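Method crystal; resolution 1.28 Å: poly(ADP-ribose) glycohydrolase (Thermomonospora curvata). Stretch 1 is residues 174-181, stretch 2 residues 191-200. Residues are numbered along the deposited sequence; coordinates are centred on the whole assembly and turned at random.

Stretch 1 174-181: TSPAPNRR
Stretch 2 (191-200) EIGRVLRGRA

Stretch 2 is helical throughout, with phi/psi near -63/-43 and regular i to i-4 backbone hydrogen bonds, from Val195 N to Glu191 O (3.1 Å) through Ala200 N to Leu196 O (2.9 Å). Stretch 1 enters as a strand at Thr174 and Ser175, with phi/psi of -110/109 and -146/124. It stays extended through Pro176 (-84/132), Ala177 (-67/156) and Pro178 (-59/143), and turns into a helix at Arg180 (-63/-31). The two chains run in opposite senses: Ser175 CA lies 7.9 Å from Arg199 CA, Ala177 CA lies 7.0 Å from Leu196 CA, and Arg180 reaches back to Ile192. Together they bury 387 Å², counting both sides.

Pro178 has the largest covered area, 85 Å². Its CA-to-CB bond points toward the helix, and its ring is C-gamma endo. The ring packs on two apolar side chains one residue apart in the helix. Pro178 CD is 3.7 Å from Leu196 CD2, and Pro178 CG is 4.2 Å from Val195 CG1. Leu196 leaves the helix sideways, but with chi1 -77° (m) and chi2 166° (t) its end comes nearer. Val195 points toward the loop with chi1 171° (t). A compact, apolar proline ring suits this buried place.

Arg199 follows with 78 Å². It points toward stretch 1 with chi1 -165° (t), chi2 166° (t), chi3 -61° (m) and chi4 168°. Its aliphatic part passes Ser175, whose chi1 is 168° (t): Ser175 OG is 3.4 Å from Arg199 CG. The guanidinium then gives the single hydrogen bond between the stretches, Arg199 NH2 to Pro176 O, at 2.9 Å and 143°. The carbonyl oxygen lies at the guanidinium edge, near its plane, where an N-H can reach it. Arg199 NH2 is also 3.7 Å from Pro178 CD. All three guanidinium nitrogens have hydrogen bonds elsewhere in the structure, so the charged group is satisfied although the residue is buried.

Ile192 covers 68 Å² at the other end of the contact. It points toward stretch 1 with chi1 and chi2 both -66° (m). Arg180 extends to meet it, with chi1 -171°, chi2 178° and chi3 176° (all t) and chi4 87°. Arg180 NH1 lies 2.9 Å from Ile192 CG1, a very close approach at the guanidinium edge. Asn179 points away from stretch 2. It occupies the N-cap position, and its side chain caps a backbone N just past the stretch.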

# COMPACT_ATOMS: atom_id res chain seq x y z
N THR A 174 -0.52 -3.97 -3.91
CA THR A 174 0.82 -3.51 -4.25
C THR A 174 0.86 -3.13 -5.71
O THR A 174 0.76 -3.99 -6.58
CB THR A 174 1.85 -4.61 -3.88
OG1 THR A 174 1.94 -4.65 -2.45
CG2 THR A 174 3.24 -4.39 -4.40
N SER A 175 0.95 -1.83 -5.95
CA SER A 175 0.94 -1.26 -7.28
C SER A 175 1.85 -0.05 -7.26
O SER A 175 1.65 0.84 -6.45
CB SER A 175 -0.49 -0.80 -7.61
OG SER A 175 -0.56 0.00 -8.78
N PRO A 176 2.87 -0.00 -8.15
CA PRO A 176 3.76 1.17 -8.14
C PRO A 176 3.18 2.31 -8.94
O PRO A 176 2.72 2.14 -10.07
CB PRO A 176 5.01 0.64 -8.84
CG PRO A 176 4.47 -0.36 -9.82
CD PRO A 176 3.27 -0.99 -9.15
N ALA A 177 3.18 3.49 -8.36
CA ALA A 177 2.84 4.70 -9.11
C ALA A 177 3.95 4.91 -10.14
O ALA A 177 5.09 4.48 -9.94
CB ALA A 177 2.73 5.91 -8.20
N PRO A 178 3.65 5.61 -11.24
CA PRO A 178 4.73 5.96 -12.17
C PRO A 178 5.79 6.78 -11.45
O PRO A 178 5.49 7.61 -10.59
CB PRO A 178 4.01 6.77 -13.24
CG PRO A 178 2.76 7.26 -12.61
CD PRO A 178 2.35 6.17 -11.66
N ASN A 179 7.04 6.56 -11.80
CA ASN A 179 8.15 7.29 -11.22
C ASN A 179 8.32 8.60 -11.99
O ASN A 179 9.16 8.74 -12.91
CB ASN A 179 9.41 6.44 -11.29
CG ASN A 179 10.52 6.97 -10.42
OD1 ASN A 179 10.61 8.16 -10.15
ND2 ASN A 179 11.34 6.06 -9.92
N ARG A 180 7.52 9.57 -11.61
CA ARG A 180 7.54 10.88 -12.28
C ARG A 180 8.87 11.58 -12.12
O ARG A 180 9.29 12.35 -12.99
CB ARG A 180 6.39 11.75 -11.76
CG ARG A 180 6.23 13.02 -12.59
CD ARG A 180 5.10 13.90 -12.15
NE ARG A 180 5.09 15.13 -12.95
CZ ARG A 180 4.48 15.27 -14.12
NH1 ARG A 180 3.79 14.26 -14.63
NH2 ARG A 180 4.53 16.42 -14.77
N ARG A 181 9.54 11.35 -11.01
CA ARG A 181 10.84 11.95 -10.78
C ARG A 181 11.82 11.50 -11.85
O ARG A 181 12.59 12.30 -12.39
CB ARG A 181 11.33 11.58 -9.39
CG ARG A 181 12.60 12.27 -8.98
CD ARG A 181 12.98 11.93 -7.54
NE ARG A 181 11.91 12.26 -6.59
CZ ARG A 181 11.79 13.42 -5.95
NH1 ARG A 181 12.68 14.39 -6.14
NH2 ARG A 181 10.78 13.62 -5.11
N GLU A 191 -0.51 12.68 -20.00
CA GLU A 191 -0.07 11.30 -20.13
C GLU A 191 0.07 10.68 -18.75
O GLU A 191 -0.39 9.54 -18.51
CB GLU A 191 1.28 11.21 -20.84
CG GLU A 191 1.23 11.25 -22.36
CD GLU A 191 2.62 11.15 -22.98
OE1 GLU A 191 3.43 12.08 -22.78
OE2 GLU A 191 2.91 10.14 -23.64
N ILE A 192 0.70 11.38 -17.81
CA ILE A 192 0.86 10.86 -16.46
C ILE A 192 -0.52 10.72 -15.84
O ILE A 192 -0.78 9.72 -15.17
CB ILE A 192 1.73 11.80 -15.61
CG1 ILE A 192 3.15 11.84 -16.16
CG2 ILE A 192 1.76 11.39 -14.14
CD1 ILE A 192 3.85 10.53 -16.03
N GLY A 193 -1.42 11.67 -16.07
CA GLY A 193 -2.75 11.59 -15.50
C GLY A 193 -3.50 10.36 -16.00
O GLY A 193 -4.20 9.70 -15.24
N ARG A 194 -3.37 10.05 -17.27
CA ARG A 194 -4.03 8.87 -17.84
C ARG A 194 -3.47 7.59 -17.22
O ARG A 194 -4.25 6.67 -16.89
CB ARG A 194 -3.88 8.85 -19.37
CG ARG A 194 -4.68 9.94 -20.08
CD ARG A 194 -4.58 9.76 -21.60
NE ARG A 194 -4.68 11.03 -22.32
CZ ARG A 194 -3.64 11.73 -22.78
NH1 ARG A 194 -2.40 11.29 -22.59
NH2 ARG A 194 -3.84 12.87 -23.43
N VAL A 195 -2.16 7.52 -17.04
CA VAL A 195 -1.54 6.36 -16.43
C VAL A 195 -2.04 6.22 -14.97
O VAL A 195 -2.45 5.14 -14.53
CB VAL A 195 -0.00 6.44 -16.48
CG1 VAL A 195 0.60 5.35 -15.63
CG2 VAL A 195 0.47 6.32 -17.91
N LEU A 196 -2.07 7.32 -14.23
CA LEU A 196 -2.53 7.29 -12.84
C LEU A 196 -3.98 6.87 -12.74
O LEU A 196 -4.32 6.05 -11.89
CB LEU A 196 -2.39 8.68 -12.21
CG LEU A 196 -0.97 9.07 -11.81
CD1 LEU A 196 -0.94 10.56 -11.52
CD2 LEU A 196 -0.47 8.32 -10.60
N ARG A 197 -4.84 7.38 -13.60
CA ARG A 197 -6.24 7.05 -13.56
C ARG A 197 -6.48 5.58 -13.88
O ARG A 197 -7.25 4.91 -13.18
CB ARG A 197 -7.02 7.94 -14.51
CG ARG A 197 -8.50 7.65 -14.40
CD ARG A 197 -9.34 8.63 -15.17
NE ARG A 197 -10.76 8.44 -14.90
CZ ARG A 197 -11.53 7.59 -15.57
NH1 ARG A 197 -11.02 6.85 -16.55
NH2 ARG A 197 -12.82 7.48 -15.26
N GLY A 198 -5.85 5.08 -14.94
CA GLY A 198 -6.02 3.68 -15.30
C GLY A 198 -5.58 2.74 -14.20
O GLY A 198 -6.22 1.71 -13.90
N ARG A 199 -4.45 3.05 -13.60
CA ARG A 199 -3.87 2.21 -12.57
C ARG A 199 -4.64 2.27 -11.28
O ARG A 199 -4.93 1.24 -10.68
CB ARG A 199 -2.38 2.59 -12.39
CG ARG A 199 -1.55 1.57 -11.61
CD ARG A 199 -0.07 1.83 -11.77
NE ARG A 199 0.33 1.72 -13.17
CZ ARG A 199 1.50 2.10 -13.64
NH1 ARG A 199 1.73 2.01 -14.94
NH2 ARG A 199 2.40 2.64 -12.86
N ALA A 200 -4.98 3.47 -10.84
CA ALA A 200 -5.82 3.60 -9.65
C ALA A 200 -7.19 2.93 -9.83
O ALA A 200 -7.70 2.30 -8.89
CB ALA A 200 -6.02 5.07 -9.29